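Local atomic coordinates of vitamin B12-binding protein (Vibrio cholerae O395, PDB entry 5YSC), a protein that binds vitamin B12 in the periplasm and probably delivers it to the membrane subunit BtuC of the BtuCDF ABC importer. Residues A[156-160]-A[175-179]; A[165-171]-A[192-198]; A[185-189]-A[202-208]; A[236-240]-A[267-271]. Numbering follows the deposited sequence.

How the contacts relate
All four contacts lie in the C-terminal lobe of the two-lobed B12-binding protein, the lobe built on the parallel sheet 184-186, 155-159, 210-213, 239-241. Contacts 1 and 3 reach adjacent strands of that sheet, and contact 4 starts from its far edge strand, 239-241. Contacts 1, 2 and 3 form one connected body, with centres 11 to 12 Å apart; contact 4 touches none of them, its centre being about 15 Å from that of contact 1. Along the chain contact 2 interleaves with both contacts 1 and 3, whereas contact 4 follows in series. Contact 2 carries the pocket residue Tyr195, so the segment that brings Tyr195 to the ligand is joined directly to the packing of contacts 1 and 3.

Contact 1. Residues A[156-160]-A[175-179]; sequences RYFYQ and PSEVF
This is a buried strand-to-helix contact in the C-terminal lobe, in which strand 155-159 of the parallel sheet lays two tyrosines against the first turn of helix 176-181. The strand is extended, and Tyr157 and Tyr159 both direct CA-to-CB toward the helix. The backbones stay apart, with Tyr157 CA to Phe179 CA at 8.6 Å and Tyr159 CA to Ser176 CA at 9.3 Å, so aromatic rings fill the gap. Phe179 (chi1 m) and Tyr157 (chi1 p) form an offset stack, centroids 4.1 Å apart and planes at 17°; Tyr157 OH comes 3.2 Å from Phe179 CB. Tyr159 (chi1 t) completes the aromatic cluster obliquely, its CG 3.9 Å from Phe179 CZ and its CE2 4.1 Å from Pro175 CG. Pro175, preceded by a cis peptide bond, is the helix N-cap; its O accepts from Val178 N at 2.9 Å. A water bridges the segments, 2.5 Å from Tyr157 OH and donating to Ser176 O at 3.1 Å. Tyr159 OH is hydrogen-bonded to Asn248, and the Pro175 side chain approaches cyanocobalamin to about 4 Å (nearest atoms). Helix 244-248 packs on Tyr159 and Pro175, helix 254-267 meets Phe179 through Val261, and strand 210-213 flanks both tyrosines through Phe212.

Contact 2. Residues A[165-171]-A[192-198]; sequences PIITLAQ and EVPYPQV
Two backbone hydrogen bonds tie these antiparallel segments together: Val198 N donates to Ile166 O at 2.9 Å, and Thr168 N donates to Pro196 O at 3.0 Å. Between them Ile167 and Gln197 form a non-hydrogen-bonded pair, CA atoms 4.4 Å apart. CA-H...O contacts supplement the ladder, from Gln197 CA to Ile166 O at 3.2 Å and from Tyr195 CA to Thr168 O at 3.1 Å. A water accepts from Ile166 N at 3.2 Å and donates to Val198 O at 2.5 Å. The two segments stay side by side past the short strands, with Leu169 CA 4.4 Å from Tyr195 CA and Ala170 CA 4.6 Å from Pro194 CA. Ile166 and Val198 share a sheet face and meet CG2 to CG2 at 3.4 Å; Ile167 CD1 reaches Gln197 CB at 3.6 Å on the other. Farther along, Ala170 CB packs on Pro196 CD at 3.7 Å. Tyr195 (chi1 m) brings its CE1 to 4.0 Å from Leu169 CB, while its OH is hydrogen-bonded to Trp174 O. Helix 200-206 touches the Ile166-Val198 face. Tyr195, next to this short two-stranded antiparallel ribbon, is a residue of the vitamin B12 pocket in contact with cyanocobalamin.

Contact 3. Residues A[185-189]-A[202-208]; sequences VNIFA and QVLVKQP
Ile187 and Phe188, with 99 and 77 Å² buried, stand at the centre of this contact, and Lys206 (67 Å²) answers them from helix 200-206. The two hydrophobic residues are the middle positions of a type I beta turn from Asn186 to Ala189 that follows strand 184-186. Ala189 N donates to Asn186 O at 3.2 Å, and Asn186 OD1 accepts from Phe188 N at 3.0 Å, making an Asx turn. Ile187 (chi1 p, chi2 t) points toward the helix; its CD1 lies 3.7 Å from Lys206 CB and 4.1 Å from Pro208 CB, and its CA is 6.8 Å from Lys206 CA. Phe188 lays its ring edge against the helix backbone, CZ being 3.9 Å from Gln202 C, while CE2 is 4.1 Å from Val203 CG2. Lys206 runs beside this ring, CE being 4.2 Å from Phe188 CE1, and its NZ donates to Ile187 O at 2.7 Å. At the helix end Gln207 takes positive phi (62°), turning the chain into Pro208. Arg156 of the adjoining strand binds Lys206 O, and Phe158 packs on Ile187 and Val203. The turn after edge strand 184-186 thus packs against the C-terminal part of helix 200-206, which leads on to strand 210-213 in the alpha/beta lobe.

Contact 4. Residues A[236-240]-A[267-271]; sequences NDQVW and IAQKQ
The chain's C-terminus is held here against a Schellman motif, the helix-ending turn in which Asp237 takes positive phi (60°) and Gln238 N and Asp237 N bond back to Ala233 O and Val234 O. The turn leads into edge strand 239-241 of the parallel sheet, while 267-271 leaves helix 254-267 with 268-270 still helical in phi/psi but without the regular helical bonds; Lys270 N donates to Ile267 O at 2.8 Å. Gln238 CA lies 7.0 Å from Ala268 CA, and Asn236 CA 8.3 Å from Gln271 CA. Gln238 (chi1 m, chi2 t) is the polar hub. Its OE1 accepts from Gln271 NE2 at 2.8 Å, nearly straight at 177°, and weakly from Lys270 NZ at 3.2 Å; its NE2 donates to Gln209 O and to a water at 3.0 Å. That water donates to Ala268 O at 2.8 Å, and accepts weakly from Gln271 NE2 at 3.3 Å. Lys270 (chi1 p) curls back so that NZ also donates to Asn236 O at 2.9 Å and to Gln271 OE1 at 2.7 Å. Both ends of the Gln271 amide are thus engaged. Beside this network the Trp240 ring (chi1 m) stacks on that of Tyr264, and Trp240 CH2 rests 4.1 Å from Ile267 CG2.

Contact 1. Residues A[156-160]-A[175-179]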
loop_
_atom_site.group_PDB
_atom_site.type_symbol
_atom_site.label_atom_id
_atom_site.label_comp_id
_atom_site.label_asym_id
_atom_site.label_seq_id
_atom_site.Cartn_x
_atom_site.Cartn_y
_atom_site.Cartn_z
ATOM N N ARG A 156 7.906 -19.213 1.173
ATOM C CA ARG A 156 6.448 -19.221 1.234
ATOM C C ARG A 156 5.977 -18.473 2.478
ATOM O O ARG A 156 6.232 -18.907 3.598
ATOM C CB ARG A 156 5.923 -20.660 1.231
ATOM C CG ARG A 156 6.401 -21.442 0.017
ATOM C CD ARG A 156 6.083 -22.944 0.116
ATOM N NE ARG A 156 4.647 -23.139 0.264
ATOM C CZ ARG A 156 4.034 -23.598 1.348
ATOM N NH1 ARG A 156 4.727 -23.990 2.412
ATOM N NH2 ARG A 156 2.704 -23.698 1.341
ATOM N N TYR A 157 5.242 -17.384 2.279
ATOM C CA TYR A 157 4.783 -16.559 3.385
ATOM C C TYR A 157 3.255 -16.480 3.432
ATOM O O TYR A 157 2.542 -16.664 2.440
ATOM C CB TYR A 157 5.388 -15.131 3.307
ATOM C CG TYR A 157 4.779 -14.295 2.224
ATOM C CD1 TYR A 157 5.289 -14.320 0.931
ATOM C CD2 TYR A 157 3.648 -13.511 2.482
ATOM C CE1 TYR A 157 4.706 -13.575 -0.082
ATOM C CE2 TYR A 157 3.050 -12.785 1.482
ATOM C CZ TYR A 157 3.605 -12.815 0.196
ATOM O OH TYR A 157 3.038 -12.121 -0.839
ATOM N N PHE A 158 2.774 -16.200 4.634
ATOM C CA PHE A 158 1.416 -15.780 4.906
ATOM C C PHE A 158 1.464 -14.351 5.426
ATOM O O PHE A 158 2.213 -14.080 6.368
ATOM C CB PHE A 158 0.825 -16.725 5.940
ATOM C CG PHE A 158 -0.506 -16.306 6.459
ATOM C CD1 PHE A 158 -1.530 -15.961 5.588
ATOM C CD2 PHE A 158 -0.749 -16.264 7.824
ATOM C CE1 PHE A 158 -2.772 -15.594 6.072
ATOM C CE2 PHE A 158 -1.970 -15.867 8.306
ATOM C CZ PHE A 158 -2.985 -15.523 7.424
ATOM N N TYR A 159 0.685 -13.434 4.823
ATOM C CA TYR A 159 0.544 -12.071 5.352
ATOM C C TYR A 159 -0.885 -11.799 5.767
ATOM O O TYR A 159 -1.791 -11.741 4.920
ATOM C CB TYR A 159 0.989 -11.010 4.339
ATOM C CG TYR A 159 0.762 -9.588 4.852
ATOM C CD1 TYR A 159 1.147 -9.217 6.129
ATOM C CD2 TYR A 159 0.145 -8.645 4.065
ATOM C CE1 TYR A 159 0.931 -7.936 6.605
ATOM C CE2 TYR A 159 -0.068 -7.350 4.510
ATOM C CZ TYR A 159 0.312 -7.008 5.782
ATOM O OH TYR A 159 0.090 -5.729 6.233
ATOM N N GLN A 160 -1.049 -11.601 7.063
ATOM C CA GLN A 160 -2.307 -11.330 7.725
ATOM C C GLN A 160 -2.595 -9.823 7.815
ATOM O O GLN A 160 -1.815 -9.076 8.407
ATOM C CB GLN A 160 -2.175 -11.931 9.126
ATOM C CG GLN A 160 -3.416 -12.233 9.780
ATOM C CD GLN A 160 -3.175 -13.050 11.010
ATOM O OE1 GLN A 160 -2.021 -13.358 11.385
ATOM N NE2 GLN A 160 -4.258 -13.436 11.642
ATOM N N PRO A 175 -0.398 -5.716 -1.348
ATOM C CA PRO A 175 1.030 -5.522 -1.586
ATOM C C PRO A 175 1.809 -6.755 -2.046
ATOM O O PRO A 175 3.028 -6.893 -1.756
ATOM C CB PRO A 175 1.511 -5.089 -0.216
ATOM C CG PRO A 175 0.689 -5.872 0.709
ATOM C CD PRO A 175 -0.679 -5.898 0.080
ATOM N N SER A 176 1.158 -7.619 -2.830
ATOM C CA SER A 176 1.829 -8.848 -3.270
ATOM C C SER A 176 3.209 -8.585 -3.875
ATOM O O SER A 176 4.177 -9.307 -3.591
ATOM C CB SER A 176 0.949 -9.592 -4.290
ATOM O OG SER A 176 -0.205 -10.104 -3.656
ATOM N N GLU A 177 3.315 -7.562 -4.713
ATOM C CA GLU A 177 4.537 -7.251 -5.435
ATOM C C GLU A 177 5.703 -6.891 -4.511
ATOM O O GLU A 177 6.866 -7.072 -4.870
ATOM C CB GLU A 177 4.227 -6.093 -6.366
ATOM C CG GLU A 177 5.117 -5.957 -7.496
ATOM C CD GLU A 177 4.608 -6.710 -8.665
ATOM O OE1 GLU A 177 4.159 -7.855 -8.450
ATOM O OE2 GLU A 177 4.617 -6.140 -9.774
ATOM N N VAL A 178 5.426 -6.331 -3.341
ATOM C CA VAL A 178 6.509 -6.058 -2.398
ATOM C C VAL A 178 7.227 -7.352 -2.030
ATOM O O VAL A 178 8.467 -7.421 -2.024
ATOM C CB VAL A 178 5.955 -5.370 -1.141
ATOM C CG1 VAL A 178 7.040 -5.254 -0.110
ATOM C CG2 VAL A 178 5.365 -3.991 -1.521
ATOM N N PHE A 179 6.444 -8.375 -1.649
ATOM C CA PHE A 179 6.995 -9.669 -1.268
ATOM C C PHE A 179 7.706 -10.330 -2.444
ATOM O O PHE A 179 8.795 -10.888 -2.286
ATOM C CB PHE A 179 5.874 -10.560 -0.722
ATOM C CG PHE A 179 5.217 -10.015 0.501
ATOM C CD1 PHE A 179 5.754 -10.270 1.763
ATOM C CD2 PHE A 179 4.084 -9.216 0.411
ATOM C CE1 PHE A 179 5.166 -9.764 2.911
ATOM C CE2 PHE A 179 3.491 -8.723 1.556
ATOM C CZ PHE A 179 4.061 -8.985 2.822
HETATM O O HOH W 1 3.914 -12.341 -3.223
#

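Contact 2. Residues A[165-171]-A[192-198]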
loop_
_atom_site.group_PDB
_atom_site.type_symbol
_atom_site.label_atom_id
_atom_site.label_comp_id
_atom_site.label_asym_id
_atom_site.label_seq_id
_atom_site.Cartn_x
_atom_site.Cartn_y
_atom_site.Cartn_z
ATOM N N PRO A 165 -11.704 -10.863 11.450
ATOM C CA PRO A 165 -11.461 -12.200 10.914
ATOM C C PRO A 165 -10.083 -12.199 10.289
ATOM O O PRO A 165 -9.465 -11.135 10.223
ATOM C CB PRO A 165 -12.571 -12.378 9.882
ATOM C CG PRO A 165 -12.847 -10.981 9.409
ATOM C CD PRO A 165 -12.629 -10.091 10.601
ATOM N N ILE A 166 -9.597 -13.351 9.852
ATOM C CA ILE A 166 -8.334 -13.413 9.122
ATOM C C ILE A 166 -8.615 -13.031 7.675
ATOM O O ILE A 166 -9.237 -13.795 6.936
ATOM C CB ILE A 166 -7.695 -14.802 9.208
ATOM C CG1 ILE A 166 -7.585 -15.260 10.679
ATOM C CG2 ILE A 166 -6.331 -14.769 8.603
ATOM C CD1 ILE A 166 -7.261 -16.753 10.831
ATOM N N ILE A 167 -8.159 -11.841 7.271
ATOM C CA ILE A 167 -8.154 -11.414 5.875
ATOM C C ILE A 167 -6.716 -11.397 5.393
ATOM O O ILE A 167 -5.812 -10.964 6.118
ATOM C CB ILE A 167 -8.783 -10.016 5.694
ATOM C CG1 ILE A 167 -10.145 -9.926 6.364
ATOM C CG2 ILE A 167 -8.895 -9.666 4.231
ATOM C CD1 ILE A 167 -11.137 -10.855 5.807
ATOM N N THR A 168 -6.508 -11.871 4.178
ATOM C CA THR A 168 -5.185 -11.912 3.581
ATOM C C THR A 168 -5.320 -11.368 2.165
ATOM O O THR A 168 -6.336 -10.765 1.795
ATOM C CB THR A 168 -4.596 -13.338 3.647
ATOM O OG1 THR A 168 -3.210 -13.321 3.265
ATOM C CG2 THR A 168 -5.324 -14.313 2.710
ATOM N N LEU A 169 -4.277 -11.554 1.377
ATOM C CA LEU A 169 -4.180 -11.036 0.028
ATOM C C LEU A 169 -4.031 -12.194 -0.940
ATOM O O LEU A 169 -3.643 -13.302 -0.551
ATOM C CB LEU A 169 -2.993 -10.077 -0.127
ATOM C CG LEU A 169 -1.558 -10.608 -0.262
ATOM C CD1 LEU A 169 -0.594 -9.433 -0.454
ATOM C CD2 LEU A 169 -1.151 -11.432 0.939
ATOM N N ALA A 170 -4.265 -11.905 -2.221
ATOM C CA ALA A 170 -4.285 -12.930 -3.262
ATOM C C ALA A 170 -4.226 -12.286 -4.645
ATOM O O ALA A 170 -4.274 -11.062 -4.791
ATOM C CB ALA A 170 -5.544 -13.802 -3.128
ATOM N N GLN A 171 -4.079 -13.126 -5.661
ATOM C CA GLN A 171 -4.188 -12.712 -7.056
ATOM C C GLN A 171 -3.200 -11.629 -7.458
ATOM O O GLN A 171 -3.438 -10.905 -8.442
ATOM C CB GLN A 171 -5.613 -12.239 -7.384
ATOM C CG GLN A 171 -6.669 -13.257 -7.093
ATOM C CD GLN A 171 -8.031 -12.809 -7.561
ATOM O OE1 GLN A 171 -8.198 -11.695 -8.061
ATOM N NE2 GLN A 171 -9.018 -13.670 -7.392
ATOM N N GLU A 192 -9.939 -17.118 -5.088
ATOM C CA GLU A 192 -10.985 -16.670 -6.001
ATOM C C GLU A 192 -11.274 -15.180 -5.868
ATOM O O GLU A 192 -11.826 -14.594 -6.798
ATOM C CB GLU A 192 -12.256 -17.499 -5.772
ATOM C CG GLU A 192 -11.938 -19.000 -5.758
ATOM C CD GLU A 192 -13.154 -19.897 -5.920
ATOM O OE1 GLU A 192 -13.463 -20.276 -7.076
ATOM O OE2 GLU A 192 -13.785 -20.240 -4.890
ATOM N N VAL A 193 -10.871 -14.547 -4.770
ATOM C CA VAL A 193 -11.031 -13.105 -4.597
ATOM C C VAL A 193 -9.673 -12.527 -4.223
ATOM O O VAL A 193 -8.792 -13.261 -3.750
ATOM C CB VAL A 193 -12.094 -12.758 -3.524
ATOM C CG1 VAL A 193 -13.454 -13.328 -3.903
ATOM C CG2 VAL A 193 -11.675 -13.250 -2.126
ATOM N N PRO A 194 -9.479 -11.212 -4.436
ATOM C CA PRO A 194 -8.174 -10.580 -4.145
ATOM C C PRO A 194 -7.833 -10.463 -2.668
ATOM O O PRO A 194 -6.645 -10.465 -2.325
ATOM C CB PRO A 194 -8.314 -9.194 -4.790
ATOM C CG PRO A 194 -9.767 -8.994 -4.997
ATOM C CD PRO A 194 -10.336 -10.342 -5.261
ATOM N N TYR A 195 -8.803 -10.343 -1.777
ATOM C CA TYR A 195 -8.527 -10.228 -0.350
ATOM C C TYR A 195 -9.410 -11.209 0.396
ATOM O O TYR A 195 -10.365 -10.815 1.079
ATOM C CB TYR A 195 -8.721 -8.793 0.134
ATOM C CG TYR A 195 -7.740 -7.909 -0.585
ATOM C CD1 TYR A 195 -6.431 -7.786 -0.136
ATOM C CD2 TYR A 195 -8.105 -7.250 -1.736
ATOM C CE1 TYR A 195 -5.501 -7.029 -0.842
ATOM C CE2 TYR A 195 -7.197 -6.491 -2.457
ATOM C CZ TYR A 195 -5.890 -6.371 -1.998
ATOM O OH TYR A 195 -5.022 -5.576 -2.708
ATOM N N PRO A 196 -9.083 -12.493 0.323
ATOM C CA PRO A 196 -9.954 -13.513 0.902
ATOM C C PRO A 196 -9.920 -13.547 2.410
ATOM O O PRO A 196 -8.895 -13.307 3.053
ATOM C CB PRO A 196 -9.393 -14.813 0.334
ATOM C CG PRO A 196 -7.997 -14.524 0.040
ATOM C CD PRO A 196 -7.910 -13.081 -0.326
ATOM N N GLN A 197 -11.061 -13.908 2.978
ATOM C CA GLN A 197 -11.136 -14.287 4.370
ATOM C C GLN A 197 -10.767 -15.766 4.433
ATOM O O GLN A 197 -11.237 -16.556 3.625
ATOM C CB GLN A 197 -12.546 -14.061 4.900
ATOM C CG GLN A 197 -12.675 -14.221 6.390
ATOM C CD GLN A 197 -14.074 -13.935 6.877
ATOM O OE1 GLN A 197 -14.711 -12.982 6.440
ATOM N NE2 GLN A 197 -14.559 -14.764 7.786
ATOM N N VAL A 198 -9.906 -16.129 5.375
ATOM C CA VAL A 198 -9.405 -17.493 5.480
ATOM C C VAL A 198 -9.574 -17.984 6.913
ATOM O O VAL A 198 -9.550 -17.205 7.865
ATOM C CB VAL A 198 -7.922 -17.610 5.045
ATOM C CG1 VAL A 198 -7.743 -17.218 3.569
ATOM C CG2 VAL A 198 -7.014 -16.769 5.982
HETATM O O HOH W 2 -11.094 -16.208 9.567
#

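Contact 3. Residues A[185-189]-A[202-208]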
loop_
_atom_site.group_PDB
_atom_site.type_symbol
_atom_site.label_atom_id
_atom_site.label_comp_id
_atom_site.label_asym_id
_atom_site.label_seq_id
_atom_site.Cartn_x
_atom_site.Cartn_y
_atom_site.Cartn_z
ATOM N N VAL A 185 6.689 -15.924 -1.936
ATOM C CA VAL A 185 5.590 -16.626 -2.608
ATOM C C VAL A 185 4.421 -16.670 -1.636
ATOM O O VAL A 185 4.517 -17.260 -0.554
ATOM C CB VAL A 185 6.010 -18.029 -3.066
ATOM C CG1 VAL A 185 4.813 -18.801 -3.676
ATOM C CG2 VAL A 185 7.140 -17.919 -4.067
ATOM N N ASN A 186 3.325 -15.999 -2.013
ATOM C CA ASN A 186 2.113 -15.942 -1.212
ATOM C C ASN A 186 1.404 -17.285 -1.208
ATOM O O ASN A 186 1.066 -17.796 -2.274
ATOM C CB ASN A 186 1.201 -14.854 -1.781
ATOM C CG ASN A 186 -0.114 -14.759 -1.074
ATOM O OD1 ASN A 186 -0.289 -15.256 0.037
ATOM N ND2 ASN A 186 -1.054 -14.074 -1.704
ATOM N N ILE A 187 1.136 -17.838 -0.019
ATOM C CA ILE A 187 0.491 -19.159 0.071
ATOM C C ILE A 187 -0.946 -19.107 -0.414
ATOM O O ILE A 187 -1.533 -20.146 -0.750
ATOM C CB ILE A 187 0.511 -19.734 1.509
ATOM C CG1 ILE A 187 -0.142 -18.771 2.518
ATOM C CG2 ILE A 187 1.932 -20.098 1.929
ATOM C CD1 ILE A 187 -0.462 -19.426 3.894
ATOM N N PHE A 188 -1.558 -17.929 -0.427
ATOM C CA PHE A 188 -2.941 -17.792 -0.857
ATOM C C PHE A 188 -3.052 -17.109 -2.215
ATOM O O PHE A 188 -4.113 -16.585 -2.562
ATOM C CB PHE A 188 -3.736 -17.050 0.211
ATOM C CG PHE A 188 -4.058 -17.893 1.419
ATOM C CD1 PHE A 188 -5.007 -18.908 1.323
ATOM C CD2 PHE A 188 -3.430 -17.684 2.636
ATOM C CE1 PHE A 188 -5.326 -19.705 2.428
ATOM C CE2 PHE A 188 -3.734 -18.465 3.750
ATOM C CZ PHE A 188 -4.687 -19.480 3.653
ATOM N N ALA A 189 -1.992 -17.160 -3.011
ATOM C CA ALA A 189 -1.975 -16.449 -4.278
ATOM C C ALA A 189 -3.158 -16.852 -5.142
ATOM O O ALA A 189 -3.824 -16.003 -5.741
ATOM C CB ALA A 189 -0.674 -16.732 -5.017
ATOM N N GLN A 202 -7.227 -23.299 7.221
ATOM C CA GLN A 202 -6.668 -22.996 5.909
ATOM C C GLN A 202 -5.190 -22.616 5.982
ATOM O O GLN A 202 -4.385 -23.098 5.195
ATOM C CB GLN A 202 -7.465 -21.889 5.229
ATOM C CG GLN A 202 -8.785 -22.351 4.644
ATOM C CD GLN A 202 -9.594 -21.214 4.060
ATOM O OE1 GLN A 202 -10.303 -20.511 4.775
ATOM N NE2 GLN A 202 -9.493 -21.031 2.754
ATOM N N VAL A 203 -4.840 -21.743 6.919
ATOM C CA VAL A 203 -3.436 -21.392 7.132
ATOM C C VAL A 203 -2.664 -22.613 7.606
ATOM O O VAL A 203 -1.600 -22.946 7.071
ATOM C CB VAL A 203 -3.302 -20.243 8.149
ATOM C CG1 VAL A 203 -1.823 -19.865 8.336
ATOM C CG2 VAL A 203 -4.131 -19.027 7.746
ATOM N N LEU A 204 -3.174 -23.270 8.656
ATOM C CA LEU A 204 -2.477 -24.409 9.244
ATOM C C LEU A 204 -2.131 -25.433 8.187
ATOM O O LEU A 204 -1.005 -25.942 8.132
ATOM C CB LEU A 204 -3.337 -25.060 10.332
ATOM C CG LEU A 204 -3.632 -24.256 11.603
ATOM C CD1 LEU A 204 -4.439 -25.091 12.591
ATOM C CD2 LEU A 204 -2.359 -23.767 12.232
ATOM N N VAL A 205 -3.093 -25.733 7.326
ATOM C CA VAL A 205 -2.874 -26.720 6.285
ATOM C C VAL A 205 -1.727 -26.284 5.393
ATOM O O VAL A 205 -0.867 -27.092 5.036
ATOM C CB VAL A 205 -4.190 -26.933 5.512
ATOM C CG1 VAL A 205 -3.959 -27.362 4.082
ATOM C CG2 VAL A 205 -5.050 -27.948 6.255
ATOM N N LYS A 206 -1.654 -24.979 5.095
ATOM C CA LYS A 206 -0.721 -24.447 4.102
ATOM C C LYS A 206 0.731 -24.425 4.579
ATOM O O LYS A 206 1.646 -24.372 3.750
ATOM C CB LYS A 206 -1.140 -23.031 3.709
ATOM C CG LYS A 206 -2.356 -22.935 2.784
ATOM C CD LYS A 206 -1.937 -22.936 1.324
ATOM C CE LYS A 206 -3.127 -22.673 0.400
ATOM N NZ LYS A 206 -2.697 -22.611 -1.014
ATOM N N GLN A 207 0.975 -24.414 5.881
ATOM C CA GLN A 207 2.349 -24.557 6.361
ATOM C C GLN A 207 3.272 -23.432 5.891
ATOM O O GLN A 207 4.374 -23.699 5.403
ATOM C CB GLN A 207 2.922 -25.911 5.905
ATOM C CG GLN A 207 3.976 -26.486 6.838
ATOM C CD GLN A 207 3.420 -26.723 8.220
ATOM O OE1 GLN A 207 2.199 -26.750 8.411
ATOM N NE2 GLN A 207 4.307 -26.859 9.203
ATOM N N PRO A 208 2.897 -22.168 6.075
ATOM C CA PRO A 208 3.782 -21.078 5.655
ATOM C C PRO A 208 5.120 -21.142 6.371
ATOM O O PRO A 208 5.188 -21.437 7.558
ATOM C CB PRO A 208 3.004 -19.816 6.045
ATOM C CG PRO A 208 2.107 -20.264 7.155
ATOM C CD PRO A 208 1.728 -21.685 6.822
#

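Contact 4. Residues A[236-240]-A[267-271]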
loop_
_atom_site.group_PDB
_atom_site.type_symbol
_atom_site.label_atom_id
_atom_site.label_comp_id
_atom_site.label_asym_id
_atom_site.label_seq_id
_atom_site.Cartn_x
_atom_site.Cartn_y
_atom_site.Cartn_z
ATOM N N ASN A 236 10.201 -21.822 14.473
ATOM C CA ASN A 236 11.389 -21.153 13.980
ATOM C C ASN A 236 11.403 -19.661 14.288
ATOM O O ASN A 236 12.310 -18.964 13.833
ATOM C CB ASN A 236 11.511 -21.394 12.478
ATOM C CG ASN A 236 11.788 -22.848 12.138
ATOM O OD1 ASN A 236 12.373 -23.586 12.937
ATOM N ND2 ASN A 236 11.393 -23.258 10.927
ATOM N N ASP A 237 10.437 -19.156 15.062
ATOM C CA ASP A 237 10.437 -17.755 15.490
ATOM C C ASP A 237 10.394 -16.816 14.284
ATOM O O ASP A 237 11.105 -15.808 14.219
ATOM C CB ASP A 237 11.657 -17.470 16.365
ATOM C CG ASP A 237 11.679 -16.060 16.930
ATOM O OD1 ASP A 237 10.615 -15.399 16.977
ATOM O OD2 ASP A 237 12.781 -15.607 17.337
ATOM N N GLN A 238 9.541 -17.157 13.317
ATOM C CA GLN A 238 9.394 -16.398 12.079
ATOM C C GLN A 238 7.967 -15.887 11.920
ATOM O O GLN A 238 7.389 -15.923 10.829
ATOM C CB GLN A 238 9.828 -17.236 10.883
ATOM C CG GLN A 238 11.274 -17.676 11.010
ATOM C CD GLN A 238 11.851 -18.385 9.778
ATOM O OE1 GLN A 238 13.067 -18.477 9.628
ATOM N NE2 GLN A 238 10.985 -18.893 8.902
ATOM N N VAL A 239 7.405 -15.381 13.013
ATOM C CA VAL A 239 6.191 -14.588 12.981
ATOM C C VAL A 239 6.629 -13.175 13.297
ATOM O O VAL A 239 7.130 -12.905 14.403
ATOM C CB VAL A 239 5.137 -15.081 13.975
ATOM C CG1 VAL A 239 3.888 -14.259 13.846
ATOM C CG2 VAL A 239 4.855 -16.568 13.718
ATOM N N TRP A 240 6.445 -12.271 12.328
ATOM C CA TRP A 240 6.936 -10.908 12.458
ATOM C C TRP A 240 5.867 -9.899 12.066
ATOM O O TRP A 240 5.067 -10.118 11.151
ATOM C CB TRP A 240 8.159 -10.682 11.576
ATOM C CG TRP A 240 9.358 -11.480 11.944
ATOM C CD1 TRP A 240 10.031 -11.419 13.123
ATOM C CD2 TRP A 240 10.091 -12.406 11.109
ATOM N NE1 TRP A 240 11.127 -12.265 13.090
ATOM C CE2 TRP A 240 11.185 -12.873 11.866
ATOM C CE3 TRP A 240 9.937 -12.870 9.792
ATOM C CZ2 TRP A 240 12.114 -13.791 11.353
ATOM C CZ3 TRP A 240 10.854 -13.769 9.284
ATOM C CH2 TRP A 240 11.936 -14.221 10.065
ATOM N N ILE A 267 16.462 -13.404 6.524
ATOM C CA ILE A 267 16.617 -14.165 7.765
ATOM C C ILE A 267 16.019 -15.554 7.630
ATOM O O ILE A 267 16.580 -16.544 8.122
ATOM C CB ILE A 267 16.011 -13.384 8.943
ATOM C CG1 ILE A 267 16.812 -12.097 9.154
ATOM C CG2 ILE A 267 16.018 -14.200 10.201
ATOM C CD1 ILE A 267 16.200 -11.114 10.129
ATOM N N ALA A 268 14.853 -15.653 6.974
ATOM C CA ALA A 268 14.096 -16.898 6.867
ATOM C C ALA A 268 14.826 -17.980 6.093
ATOM O O ALA A 268 14.357 -19.128 6.045
ATOM C CB ALA A 268 12.739 -16.604 6.207
ATOM N N GLN A 269 15.932 -17.637 5.466
ATOM C CA GLN A 269 16.774 -18.630 4.837
ATOM C C GLN A 269 17.595 -19.399 5.852
ATOM O O GLN A 269 18.256 -20.364 5.464
ATOM C CB GLN A 269 17.716 -17.972 3.842
ATOM C CG GLN A 269 17.066 -16.983 2.908
ATOM C CD GLN A 269 17.297 -17.371 1.481
ATOM O OE1 GLN A 269 16.843 -18.439 1.057
ATOM N NE2 GLN A 269 18.047 -16.541 0.731
ATOM N N LYS A 270 17.576 -18.972 7.121
ATOM C CA LYS A 270 18.400 -19.602 8.153
ATOM C C LYS A 270 18.103 -21.088 8.294
ATOM O O LYS A 270 18.968 -21.841 8.767
ATOM C CB LYS A 270 18.247 -18.873 9.493
ATOM C CG LYS A 270 16.917 -18.980 10.218
ATOM C CD LYS A 270 16.833 -17.927 11.351
ATOM C CE LYS A 270 15.397 -17.656 11.835
ATOM N NZ LYS A 270 14.802 -18.935 12.289
ATOM N N GLN A 271 16.921 -21.540 7.878
ATOM C CA GLN A 271 16.679 -22.960 7.806
ATOM C C GLN A 271 15.675 -23.288 6.708
ATOM O O GLN A 271 15.604 -24.435 6.303
ATOM C CB GLN A 271 16.201 -23.509 9.159
ATOM C CG GLN A 271 14.729 -23.275 9.508
ATOM C CD GLN A 271 14.424 -21.829 9.897
ATOM O OE1 GLN A 271 14.825 -21.346 10.970
ATOM N NE2 GLN A 271 13.692 -21.131 9.019
HETATM O O HOH W 3 11.851 -20.227 6.389
#